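EAL/GGDEF domain protein (Methylococcus capsulatus, PDB 3ICL) belongs to the GGDEF-domain proteins, a family of compact alpha/beta domains named after the sequence signature at the turn of a beta hairpin. Local coordinates at residues 32-37 against 123-128; 94-99 against 155-160; 70-75 against 84-89; 59-64 against 80-85. The protein carries 1 engineered substitution. All blocks are in the same frame, centred on the assembly; numbering follows the deposited sequence.

Contact 1 of 4, residues 32-37 against 123-128; sequences VLLFLD and IGIAVS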
loop_
_atom_site.group_PDB
_atom_site.type_symbol
_atom_site.label_atom_id
_atom_site.label_comp_id
_atom_site.label_asym_id
_atom_site.label_seq_id
_atom_site.Cartn_x
_atom_site.Cartn_y
_atom_site.Cartn_z
ATOM N N VAL A 32 6.393 -3.715 -9.195
ATOM C CA VAL A 32 5.018 -3.988 -8.820
ATOM C C VAL A 32 4.556 -2.889 -7.882
ATOM O O VAL A 32 5.294 -2.461 -6.991
ATOM C CB VAL A 32 4.867 -5.349 -8.122
ATOM C CG1 VAL A 32 3.404 -5.569 -7.728
ATOM C CG2 VAL A 32 5.340 -6.458 -9.049
ATOM N N LEU A 33 3.329 -2.435 -8.096
ATOM C CA LEU A 33 2.755 -1.371 -7.296
ATOM C C LEU A 33 1.528 -1.870 -6.544
ATOM O O LEU A 33 0.631 -2.478 -7.132
ATOM C CB LEU A 33 2.358 -0.221 -8.217
ATOM C CG LEU A 33 2.463 1.224 -7.745
ATOM C CD1 LEU A 33 3.878 1.538 -7.267
ATOM C CD2 LEU A 33 2.089 2.117 -8.915
ATOM N N LEU A 34 1.509 -1.638 -5.238
ATOM C CA LEU A 34 0.370 -2.012 -4.412
ATOM C C LEU A 34 -0.246 -0.703 -3.939
ATOM O O LEU A 34 0.468 0.219 -3.556
ATOM C CB LEU A 34 0.805 -2.853 -3.203
ATOM C CG LEU A 34 0.945 -4.373 -3.392
ATOM C CD1 LEU A 34 1.880 -4.677 -4.544
ATOM C CD2 LEU A 34 1.452 -4.999 -2.104
ATOM N N PHE A 35 -1.569 -0.617 -3.996
ATOM C CA PHE A 35 -2.286 0.573 -3.559
ATOM C C PHE A 35 -3.170 0.065 -2.426
ATOM O O PHE A 35 -4.122 -0.675 -2.657
ATOM C CB PHE A 35 -3.140 1.130 -4.708
ATOM C CG PHE A 35 -3.183 2.638 -4.769
ATOM C CD1 PHE A 35 -3.626 3.387 -3.680
ATOM C CD2 PHE A 35 -2.808 3.308 -5.934
ATOM C CE1 PHE A 35 -3.701 4.784 -3.749
ATOM C CE2 PHE A 35 -2.879 4.708 -6.016
ATOM C CZ PHE A 35 -3.326 5.445 -4.923
ATOM N N LEU A 36 -2.841 0.456 -1.201
ATOM C CA LEU A 36 -3.571 -0.003 -0.029
ATOM C C LEU A 36 -4.539 1.029 0.523
ATOM O O LEU A 36 -4.236 2.220 0.590
ATOM C CB LEU A 36 -2.569 -0.420 1.047
ATOM C CG LEU A 36 -3.065 -1.021 2.361
ATOM C CD1 LEU A 36 -1.945 -1.868 2.955
ATOM C CD2 LEU A 36 -3.485 0.073 3.322
ATOM N N ASP A 37 -5.706 0.550 0.933
ATOM C CA ASP A 37 -6.741 1.417 1.473
ATOM C C ASP A 37 -7.117 0.939 2.864
ATOM O O ASP A 37 -7.350 -0.255 3.072
ATOM C CB ASP A 37 -7.981 1.343 0.578
ATOM C CG ASP A 37 -9.040 2.355 0.947
ATOM O OD1 ASP A 37 -8.991 2.922 2.061
ATOM O OD2 ASP A 37 -9.940 2.577 0.111
ATOM N N ILE A 123 -6.389 -4.130 -0.958
ATOM C CA ILE A 123 -5.208 -3.864 -1.760
ATOM C C ILE A 123 -5.381 -4.153 -3.248
ATOM O O ILE A 123 -5.860 -5.220 -3.638
ATOM C CB ILE A 123 -4.013 -4.701 -1.259
ATOM C CG1 ILE A 123 -3.746 -4.398 0.220
ATOM C CG2 ILE A 123 -2.782 -4.402 -2.111
ATOM C CD1 ILE A 123 -2.639 -5.240 0.833
ATOM N N GLY A 124 -4.977 -3.192 -4.072
ATOM C CA GLY A 124 -5.041 -3.373 -5.512
ATOM C C GLY A 124 -3.615 -3.553 -6.000
ATOM O O GLY A 124 -2.710 -2.868 -5.515
ATOM N N ILE A 125 -3.417 -4.347 -6.934
ATOM C CA ILE A 125 -2.041 -4.586 -7.358
ATOM C C ILE A 125 -1.822 -4.377 -8.853
ATOM O O ILE A 125 -2.628 -4.808 -9.684
ATOM C CB ILE A 125 -1.553 -6.028 -7.020
ATOM C CG1 ILE A 125 -1.466 -6.246 -5.505
ATOM C CG2 ILE A 125 -0.166 -6.246 -7.609
ATOM C CD1 ILE A 125 -1.255 -7.686 -5.096
ATOM N N ALA A 126 -0.824 -3.799 -9.337
ATOM C CA ALA A 126 -0.564 -3.551 -10.752
ATOM C C ALA A 126 0.869 -3.973 -11.042
ATOM O O ALA A 126 1.799 -3.535 -10.368
ATOM C CB ALA A 126 -0.755 -2.082 -11.077
ATOM N N VAL A 127 1.038 -4.828 -12.045
ATOM C CA VAL A 127 2.357 -5.328 -12.420
ATOM C C VAL A 127 2.833 -4.710 -13.732
ATOM O O VAL A 127 2.104 -4.699 -14.721
ATOM C CB VAL A 127 2.339 -6.868 -12.594
ATOM C CG1 VAL A 127 3.755 -7.391 -12.803
ATOM C CG2 VAL A 127 1.692 -7.523 -11.381
ATOM N N SER A 128 4.056 -4.195 -13.737
ATOM C CA SER A 128 4.619 -3.606 -14.946
ATOM C C SER A 128 5.231 -4.739 -15.759
ATOM O O SER A 128 5.871 -5.628 -15.197
ATOM C CB SER A 128 5.709 -2.589 -14.595
ATOM O OG SER A 128 6.216 -1.971 -15.769
#

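Contact 2 of 4, residues 94-99 against 155-160; sequences NGALVA and NNYQFF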
loop_
_atom_site.group_PDB
_atom_site.type_symbol
_atom_site.label_atom_id
_atom_site.label_comp_id
_atom_site.label_asym_id
_atom_site.label_seq_id
_atom_site.Cartn_x
_atom_site.Cartn_y
_atom_site.Cartn_z
ATOM N N ASN A 94 4.733 -11.721 -8.216
ATOM C CA ASN A 94 4.212 -10.433 -8.666
ATOM C C ASN A 94 3.592 -9.632 -7.531
ATOM O O ASN A 94 2.536 -9.008 -7.701
ATOM C CB ASN A 94 3.181 -10.649 -9.775
ATOM C CG ASN A 94 3.745 -11.432 -10.938
ATOM O OD1 ASN A 94 3.313 -12.551 -11.222
ATOM N ND2 ASN A 94 4.726 -10.850 -11.614
ATOM N N GLY A 95 4.250 -9.663 -6.374
ATOM C CA GLY A 95 3.772 -8.929 -5.218
ATOM C C GLY A 95 2.709 -9.591 -4.363
ATOM O O GLY A 95 2.413 -9.098 -3.281
ATOM N N ALA A 96 2.129 -10.700 -4.819
ATOM C CA ALA A 96 1.083 -11.360 -4.043
ATOM C C ALA A 96 1.546 -11.771 -2.647
ATOM O O ALA A 96 0.797 -11.643 -1.674
ATOM C CB ALA A 96 0.553 -12.578 -4.801
ATOM N N LEU A 97 2.776 -12.265 -2.541
ATOM C CA LEU A 97 3.295 -12.682 -1.244
ATOM C C LEU A 97 3.547 -11.477 -0.344
ATOM O O LEU A 97 3.515 -11.595 0.877
ATOM C CB LEU A 97 4.585 -13.498 -1.410
ATOM C CG LEU A 97 4.425 -14.826 -2.158
ATOM C CD1 LEU A 97 5.748 -15.588 -2.153
ATOM C CD2 LEU A 97 3.329 -15.659 -1.494
ATOM N N VAL A 98 3.793 -10.314 -0.944
ATOM C CA VAL A 98 4.027 -9.105 -0.160
ATOM C C VAL A 98 2.673 -8.607 0.342
ATOM O O VAL A 98 2.541 -8.217 1.494
ATOM C CB VAL A 98 4.730 -8.004 -0.997
ATOM C CG1 VAL A 98 4.827 -6.720 -0.194
ATOM C CG2 VAL A 98 6.121 -8.461 -1.388
ATOM N N ALA A 99 1.662 -8.643 -0.519
ATOM C CA ALA A 99 0.325 -8.227 -0.141
ATOM C C ALA A 99 -0.192 -9.106 1.010
ATOM O O ALA A 99 -0.886 -8.627 1.911
ATOM C CB ALA A 99 -0.609 -8.340 -1.345
ATOM N N ASN A 155 -10.134 -6.917 3.796
ATOM C CA ASN A 155 -8.929 -7.678 4.119
ATOM C C ASN A 155 -8.565 -8.582 2.953
ATOM O O ASN A 155 -8.247 -9.760 3.114
ATOM C CB ASN A 155 -9.144 -8.475 5.402
ATOM C CG ASN A 155 -9.504 -7.577 6.569
ATOM O OD1 ASN A 155 -8.969 -6.474 6.696
ATOM N ND2 ASN A 155 -10.411 -8.039 7.425
ATOM N N ASN A 156 -8.584 -7.984 1.768
ATOM C CA ASN A 156 -8.320 -8.701 0.530
ATOM C C ASN A 156 -7.430 -7.925 -0.421
ATOM O O ASN A 156 -7.102 -6.761 -0.192
ATOM C CB ASN A 156 -9.648 -8.975 -0.166
ATOM C CG ASN A 156 -10.456 -7.701 -0.395
ATOM O OD1 ASN A 156 -10.179 -6.660 0.205
ATOM N ND2 ASN A 156 -11.466 -7.783 -1.251
ATOM N N TYR A 157 -7.051 -8.584 -1.506
ATOM C CA TYR A 157 -6.235 -7.956 -2.520
ATOM C C TYR A 157 -6.626 -8.542 -3.863
ATOM O O TYR A 157 -7.223 -9.615 -3.935
ATOM C CB TYR A 157 -4.739 -8.186 -2.251
ATOM C CG TYR A 157 -4.207 -9.589 -2.524
ATOM C CD1 TYR A 157 -3.938 -10.023 -3.826
ATOM C CD2 TYR A 157 -3.930 -10.466 -1.474
ATOM C CE1 TYR A 157 -3.400 -11.294 -4.071
ATOM C CE2 TYR A 157 -3.396 -11.736 -1.708
ATOM C CZ TYR A 157 -3.132 -12.141 -3.006
ATOM O OH TYR A 157 -2.587 -13.387 -3.226
ATOM N N GLN A 158 -6.323 -7.817 -4.927
ATOM C CA GLN A 158 -6.599 -8.321 -6.259
ATOM C C GLN A 158 -5.762 -7.575 -7.281
ATOM O O GLN A 158 -5.432 -6.395 -7.102
ATOM C CB GLN A 158 -8.092 -8.222 -6.587
ATOM C CG GLN A 158 -8.604 -6.863 -6.959
ATOM C CD GLN A 158 -10.042 -6.933 -7.440
ATOM O OE1 GLN A 158 -10.937 -7.323 -6.691
ATOM N NE2 GLN A 158 -10.267 -6.567 -8.696
ATOM N N PHE A 159 -5.385 -8.282 -8.340
ATOM C CA PHE A 159 -4.580 -7.695 -9.404
ATOM C C PHE A 159 -5.477 -6.978 -10.395
ATOM O O PHE A 159 -6.634 -7.348 -10.571
ATOM C CB PHE A 159 -3.810 -8.767 -10.171
ATOM C CG PHE A 159 -2.683 -9.383 -9.405
ATOM C CD1 PHE A 159 -2.906 -10.450 -8.544
ATOM C CD2 PHE A 159 -1.379 -8.917 -9.578
ATOM C CE1 PHE A 159 -1.845 -11.056 -7.868
ATOM C CE2 PHE A 159 -0.312 -9.515 -8.907
ATOM C CZ PHE A 159 -0.548 -10.588 -8.051
ATOM N N PHE A 160 -4.935 -5.957 -11.046
ATOM C CA PHE A 160 -5.683 -5.226 -12.051
ATOM C C PHE A 160 -5.954 -6.183 -13.214
ATOM O O PHE A 160 -5.097 -6.996 -13.561
ATOM C CB PHE A 160 -4.863 -4.029 -12.548
ATOM C CG PHE A 160 -5.505 -3.287 -13.693
ATOM C CD1 PHE A 160 -5.018 -3.427 -14.992
ATOM C CD2 PHE A 160 -6.612 -2.475 -13.478
ATOM C CE1 PHE A 160 -5.626 -2.770 -16.058
ATOM C CE2 PHE A 160 -7.229 -1.816 -14.536
ATOM C CZ PHE A 160 -6.733 -1.963 -15.832
#

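Contact 3 of 4, residues 70-75 against 84-89; sequences DGDTVA and ILLNGA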
loop_
_atom_site.group_PDB
_atom_site.type_symbol
_atom_site.label_atom_id
_atom_site.label_comp_id
_atom_site.label_asym_id
_atom_site.label_seq_id
_atom_site.Cartn_x
_atom_site.Cartn_y
_atom_site.Cartn_z
ATOM N N ASP A 70 13.567 -4.572 2.045
ATOM C CA ASP A 70 14.463 -3.432 2.169
ATOM C C ASP A 70 14.678 -2.965 0.733
ATOM O O ASP A 70 14.933 -3.777 -0.155
ATOM C CB ASP A 70 15.789 -3.864 2.799
ATOM C CG ASP A 70 16.708 -2.692 3.086
ATOM O OD1 ASP A 70 16.308 -1.798 3.863
ATOM O OD2 ASP A 70 17.826 -2.663 2.533
ATOM N N GLY A 71 14.552 -1.666 0.495
ATOM C CA GLY A 71 14.714 -1.166 -0.860
ATOM C C GLY A 71 13.376 -0.750 -1.455
ATOM O O GLY A 71 13.333 -0.007 -2.436
ATOM N N ASP A 72 12.281 -1.238 -0.877
ATOM C CA ASP A 72 10.952 -0.868 -1.360
ATOM C C ASP A 72 10.578 0.480 -0.746
ATOM O O ASP A 72 11.142 0.879 0.273
ATOM C CB ASP A 72 9.905 -1.915 -0.957
ATOM C CG ASP A 72 10.115 -3.255 -1.645
ATOM O OD1 ASP A 72 10.804 -3.297 -2.689
ATOM O OD2 ASP A 72 9.570 -4.264 -1.148
ATOM N N THR A 73 9.625 1.178 -1.360
ATOM C CA THR A 73 9.200 2.478 -0.854
ATOM C C THR A 73 7.704 2.503 -0.568
ATOM O O THR A 73 6.907 1.940 -1.320
ATOM C CB THR A 73 9.530 3.600 -1.863
ATOM O OG1 THR A 73 10.931 3.586 -2.146
ATOM C CG2 THR A 73 9.161 4.966 -1.294
ATOM N N VAL A 74 7.335 3.154 0.531
ATOM C CA VAL A 74 5.940 3.279 0.938
ATOM C C VAL A 74 5.650 4.760 1.163
ATOM O O VAL A 74 6.468 5.470 1.742
ATOM C CB VAL A 74 5.674 2.511 2.256
ATOM C CG1 VAL A 74 4.218 2.630 2.644
ATOM C CG2 VAL A 74 6.076 1.053 2.103
ATOM N N ALA A 75 4.499 5.227 0.698
ATOM C CA ALA A 75 4.124 6.631 0.867
ATOM C C ALA A 75 2.608 6.762 0.995
ATOM O O ALA A 75 1.858 6.034 0.352
ATOM C CB ALA A 75 4.629 7.454 -0.312
ATOM N N ILE A 84 2.527 1.503 -2.432
ATOM C CA ILE A 84 3.662 0.654 -2.124
ATOM C C ILE A 84 4.404 0.218 -3.383
ATOM O O ILE A 84 3.839 -0.433 -4.258
ATOM C CB ILE A 84 3.157 -0.574 -1.341
ATOM C CG1 ILE A 84 2.511 -0.088 -0.041
ATOM C CG2 ILE A 84 4.287 -1.561 -1.101
ATOM C CD1 ILE A 84 1.461 -1.021 0.521
ATOM N N LEU A 85 5.674 0.584 -3.462
ATOM C CA LEU A 85 6.509 0.236 -4.601
ATOM C C LEU A 85 7.415 -0.945 -4.293
ATOM O O LEU A 85 8.214 -0.895 -3.360
ATOM C CB LEU A 85 7.372 1.439 -5.004
ATOM C CG LEU A 85 8.605 1.198 -5.881
ATOM C CD1 LEU A 85 8.220 0.526 -7.198
ATOM C CD2 LEU A 85 9.290 2.536 -6.141
ATOM N N LEU A 86 7.271 -2.014 -5.070
ATOM C CA LEU A 86 8.120 -3.185 -4.908
ATOM C C LEU A 86 9.197 -3.032 -5.981
ATOM O O LEU A 86 8.954 -3.225 -7.170
ATOM C CB LEU A 86 7.313 -4.473 -5.103
ATOM C CG LEU A 86 6.125 -4.628 -4.145
ATOM C CD1 LEU A 86 5.535 -6.011 -4.311
ATOM C CD2 LEU A 86 6.563 -4.416 -2.696
ATOM N N ASN A 87 10.389 -2.662 -5.532
ATOM C CA ASN A 87 11.527 -2.401 -6.409
ATOM C C ASN A 87 12.191 -3.685 -6.906
ATOM O O ASN A 87 13.299 -4.024 -6.485
ATOM C CB ASN A 87 12.519 -1.526 -5.633
ATOM C CG ASN A 87 13.612 -0.956 -6.504
ATOM O OD1 ASN A 87 13.480 -0.883 -7.726
ATOM N ND2 ASN A 87 14.698 -0.526 -5.873
ATOM N N GLY A 88 11.512 -4.377 -7.820
ATOM C CA GLY A 88 12.012 -5.640 -8.333
ATOM C C GLY A 88 11.369 -6.698 -7.456
ATOM O O GLY A 88 11.870 -7.003 -6.376
ATOM N N ALA A 89 10.258 -7.260 -7.921
ATOM C CA ALA A 89 9.501 -8.234 -7.141
ATOM C C ALA A 89 9.781 -9.711 -7.389
ATOM O O ALA A 89 8.902 -10.549 -7.192
ATOM C CB ALA A 89 8.010 -7.966 -7.317
#

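Contact 4 of 4, residues 59-64 against 80-85; sequences ATAERI and DKFTIL. Engineered in segment 80-85: K81 (natural residue Glu). With SO4 (sulfate ion), chain C.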
loop_
_atom_site.group_PDB
_atom_site.type_symbol
_atom_site.label_atom_id
_atom_site.label_comp_id
_atom_site.label_asym_id
_atom_site.label_seq_id
_atom_site.Cartn_x
_atom_site.Cartn_y
_atom_site.Cartn_z
ATOM N N ALA A 59 1.270 3.951 12.730
ATOM C CA ALA A 59 1.505 2.564 13.121
ATOM C C ALA A 59 1.247 1.646 11.927
ATOM O O ALA A 59 1.861 0.589 11.803
ATOM C CB ALA A 59 0.594 2.182 14.288
ATOM N N THR A 60 0.330 2.050 11.055
ATOM C CA THR A 60 0.002 1.260 9.868
ATOM C C THR A 60 1.150 1.353 8.863
ATOM O O THR A 60 1.546 0.360 8.256
ATOM C CB THR A 60 -1.303 1.768 9.212
ATOM O OG1 THR A 60 -2.390 1.608 10.132
ATOM C CG2 THR A 60 -1.606 0.988 7.940
ATOM N N ALA A 61 1.686 2.557 8.707
ATOM C CA ALA A 61 2.791 2.806 7.795
ATOM C C ALA A 61 4.024 1.999 8.179
ATOM O O ALA A 61 4.748 1.502 7.316
ATOM C CB ALA A 61 3.129 4.289 7.793
ATOM N N GLU A 62 4.271 1.877 9.480
ATOM C CA GLU A 62 5.428 1.130 9.953
ATOM C C GLU A 62 5.243 -0.367 9.768
ATOM O O GLU A 62 6.185 -1.065 9.394
ATOM C CB GLU A 62 5.702 1.463 11.424
ATOM C CG GLU A 62 5.952 2.946 11.646
ATOM C CD GLU A 62 6.001 3.329 13.114
ATOM O OE1 GLU A 62 5.302 2.684 13.924
ATOM O OE2 GLU A 62 6.722 4.292 13.452
ATOM N N ARG A 63 4.036 -0.866 10.022
ATOM C CA ARG A 63 3.784 -2.291 9.851
ATOM C C ARG A 63 3.890 -2.659 8.379
ATOM O O ARG A 63 4.291 -3.767 8.036
ATOM C CB ARG A 63 2.402 -2.677 10.383
ATOM C CG ARG A 63 2.294 -2.603 11.898
ATOM C CD ARG A 63 1.031 -3.267 12.403
ATOM N NE ARG A 63 0.859 -3.048 13.834
ATOM C CZ ARG A 63 -0.191 -3.468 14.532
ATOM N NH1 ARG A 63 -1.163 -4.138 13.931
ATOM N NH2 ARG A 63 -0.282 -3.197 15.824
ATOM N N ILE A 64 3.525 -1.728 7.504
ATOM C CA ILE A 64 3.620 -1.988 6.078
ATOM C C ILE A 64 5.092 -2.133 5.710
ATOM O O ILE A 64 5.473 -3.045 4.979
ATOM C CB ILE A 64 2.989 -0.852 5.256
ATOM C CG1 ILE A 64 1.473 -0.846 5.469
ATOM C CG2 ILE A 64 3.323 -1.034 3.784
ATOM C CD1 ILE A 64 0.737 0.282 4.751
ATOM N N ASP A 80 -5.906 8.371 3.801
ATOM C CA ASP A 80 -5.826 7.027 4.354
ATOM C C ASP A 80 -5.456 5.893 3.394
ATOM O O ASP A 80 -5.816 4.742 3.629
ATOM C CB ASP A 80 -7.139 6.689 5.073
ATOM C CG ASP A 80 -8.336 6.706 4.148
ATOM O OD1 ASP A 80 -8.167 7.021 2.951
ATOM O OD2 ASP A 80 -9.452 6.407 4.620
ATOM N N LYS A 81 -4.740 6.214 2.320
ATOM C CA LYS A 81 -4.291 5.198 1.373
ATOM C C LYS A 81 -2.766 5.220 1.367
ATOM O O LYS A 81 -2.149 6.194 1.795
ATOM C CB LYS A 81 -4.808 5.475 -0.039
ATOM C CG LYS A 81 -6.124 4.793 -0.392
ATOM C CD LYS A 81 -7.317 5.451 0.279
ATOM C CE LYS A 81 -7.571 6.839 -0.283
ATOM N NZ LYS A 81 -8.758 7.465 0.350
ATOM N N PHE A 82 -2.166 4.136 0.897
ATOM C CA PHE A 82 -0.713 4.032 0.830
ATOM C C PHE A 82 -0.305 3.438 -0.517
ATOM O O PHE A 82 -0.911 2.470 -0.984
ATOM C CB PHE A 82 -0.192 3.125 1.952
ATOM C CG PHE A 82 -0.392 3.679 3.335
ATOM C CD1 PHE A 82 0.554 4.525 3.904
ATOM C CD2 PHE A 82 -1.529 3.359 4.069
ATOM C CE1 PHE A 82 0.369 5.044 5.185
ATOM C CE2 PHE A 82 -1.720 3.873 5.353
ATOM C CZ PHE A 82 -0.770 4.717 5.907
ATOM N N THR A 83 0.700 4.032 -1.150
ATOM C CA THR A 83 1.196 3.502 -2.415
ATOM C C THR A 83 2.477 2.771 -2.061
ATOM O O THR A 83 3.389 3.337 -1.462
ATOM C CB THR A 83 1.506 4.597 -3.444
ATOM O OG1 THR A 83 2.320 5.603 -2.839
ATOM C CG2 THR A 83 0.204 5.209 -3.975
ATOM N N ILE A 84 2.527 1.503 -2.432
ATOM C CA ILE A 84 3.662 0.654 -2.124
ATOM C C ILE A 84 4.404 0.218 -3.383
ATOM O O ILE A 84 3.839 -0.433 -4.258
ATOM C CB ILE A 84 3.157 -0.574 -1.341
ATOM C CG1 ILE A 84 2.511 -0.088 -0.041
ATOM C CG2 ILE A 84 4.287 -1.561 -1.101
ATOM C CD1 ILE A 84 1.461 -1.021 0.521
ATOM N N LEU A 85 5.674 0.584 -3.462
ATOM C CA LEU A 85 6.509 0.236 -4.601
ATOM C C LEU A 85 7.415 -0.945 -4.293
ATOM O O LEU A 85 8.214 -0.895 -3.360
ATOM C CB LEU A 85 7.372 1.439 -5.004
ATOM C CG LEU A 85 8.605 1.198 -5.881
ATOM C CD1 LEU A 85 8.220 0.526 -7.198
ATOM C CD2 LEU A 85 9.290 2.536 -6.141
HETATM S S SO4 C . -11.948 6.103 -0.022
HETATM O O1 SO4 C . -10.934 6.486 -1.023
HETATM O O2 SO4 C . -11.888 7.044 1.115
HETATM O O3 SO4 C . -13.289 6.154 -0.637
HETATM O O4 SO4 C . -11.676 4.734 0.463
#

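Contact 1 of 4, residues 32-37 against 123-128
L34 and I125 lie side by side on one face of the central sheet, with L34 CG 3.7 Å from I125 CG1. Next along this face V32 reaches the other branch of the same isoleucine, its CG1 coming to 3.6 Å from I125 CG2; V32 CG1 is placed for this by standing anti to the backbone N (chi1 179°). At the other end of the pairing L36 CD1 reaches I123 CD1 at 4.0 Å. The packing eases towards the partly exposed V127, where the touch is looser, V32 CG2 to V127 CG1 at 4.2 Å.

The reverse face behaves differently. L33 and F35 project there opposite A126 and G124, and between the strands they meet little beyond backbone; their apolar ends go instead to helix 135-152, on L139 and M146. The strands, antiparallel at 165°, are joined by four backbone hydrogen bonds, the L33 N to A126 O bond being almost straight at 175°, and by CA-H...O contacts such as I125 CA to L33 O. With the peptide groups of L33, F35, G124 and A126 paired across the strands and hydrocarbon on both faces, the chemistry implies a sheet centre held by directional backbone bonds and covered by apolar packing.

Contact 2 of 4, residues 94-99 against 155-160
Y157 turns one face of its ring to A99, whose CB stands over it 4.2 Å from the centroid and 23° off the ring normal, a CH-pi contact displaced towards the CG and CD2 rim. Y157 CG starts between the backbone N and the carbonyl carbon (chi1 73°), and the ring continues from there to the helix. One helical turn earlier, A96 CB meets the far end of the same side chain, 3.6 Å from Y157 OH, while also lying near the plane of F159 at its edge, 4.0 Å from CZ. The alanine methyl thus touches both aromatic residues of strand 156-159.

Beyond it, the loop leading into helix 96-106 adds N94. Its carbonyl oxygen lies at the edge of the F159 ring, 3.1 Å from CE2, where the ring hydrogens carry a slight positive charge and would probably suit an oxygen; N94 CB touches the same CE2 at 3.8 Å. G95 is the N-cap, its carbonyl accepting the amide of A99. The tyrosine hydroxyl pairs with Q100 NE2, and the two rings also rest on I123 and I125 of strand 121-127. The chemistry is mainly apolar, small methyls against broad rings, with the hydroxyl's polarity answered from within the helix, which implies a close approach of the start of helix 96-106 to the face of the sheet at outermost strand 156-159.

Contact 3 of 4, residues 70-75 against 84-89
The beta hairpin of strands 73-77 and 81-86 closes its open end here, where D72 reaches over to N87. The amide N87 N gives a hydrogen bond of 2.9 Å to D72 OD1, arriving from above the carboxylate plane, 43° out of it. D72 CG is anti to the carbonyl carbon (chi1 -67°), and the carboxylate at its end also brings OD2 to 3.4 Å from L86 CD2. That second oxygen forms a salt bridge with R69, so each carboxylate oxygen has a partner, which would be expected to stabilise the ionised form.

In the hairpin proper, T73 and L85 form an antiparallel hydrogen-bonded pair: L85 N to T73 O measures 2.8 Å and is nearly straight, whereas T73 N to L85 O is longer at 3.2 Å. Strand 73-77 is an outermost strand of the five-stranded sheet, and this hairpin pairing joins it to strand 81-86. The next pair, V74 and I84, is non-hydrogen-bonded; their side chains run side by side, CG1 to CG1 at 4.2 Å, on the face covered by I64 of helix 50-67. N87 is the centre of an inverse gamma turn, in which G88 N bonds to L86 O, and N87 CB rests 3.6 Å from G71 O.

Contact 4 of 4, residues 59-64 against 80-85
The GGDEF signature runs into strand 81-86, and its last residue, F82, packs under helix 50-67. I64 CD1 lies over one face of the F82 ring, a CH-pi contact 4.1 Å from the centroid and 24° off the normal, displaced towards CG and CD2. The ring reaches the helix with CG anti to its own carbonyl carbon (chi1 -66°). Two further methyls come from the preceding turn: A61 CB at 3.9 Å from CE1 and T60 CG2 equally close to CE2. I64 uses its other branch further along the strand, CG2 meeting I84 CD1 at 3.8 Å, and so spans two inward-facing strand residues.

At the start of the strand, away from the helix, K81, an engineered residue where the natural sequence has Glu, bends at chi2 and chi3; its NZ makes a salt bridge of 2.7 Å to D80 OD1 and a hydrogen bond of 2.8 Å to sulfate O1. Y147 and K150 hold the same ion, which probably came from the crystallisation liquor. The apolar side of the helix (T60 methyl, A61, I64), its axis at 21° to that of the strand, covers F82 and I84 as in the helix-covered central sheet of GGDEF domains.

Overall arrangement
From the N terminus, strand 32-38 opens the widest loop, which contact 1 closes at 123-128. Inside it the chain forms helix 50-67 and then the signature hairpin; contact 4 brings strand 81-86 back onto the helix, and contact 3 joins the two hairpin strands, so both are nested within contact 1 and both finish on strand 81-86, sharing I84 and L85. Helix 96-106 follows, and contact 2 closes only at 155-160, beyond the end of contact 1, so these two cross. Backbone pairing of 32-37 with 84-89 and of 123-128 with 155-160 joins the strands of all four contacts into one sheet, with helices 50-67 and 96-106 bound to it through contacts 4 and 2.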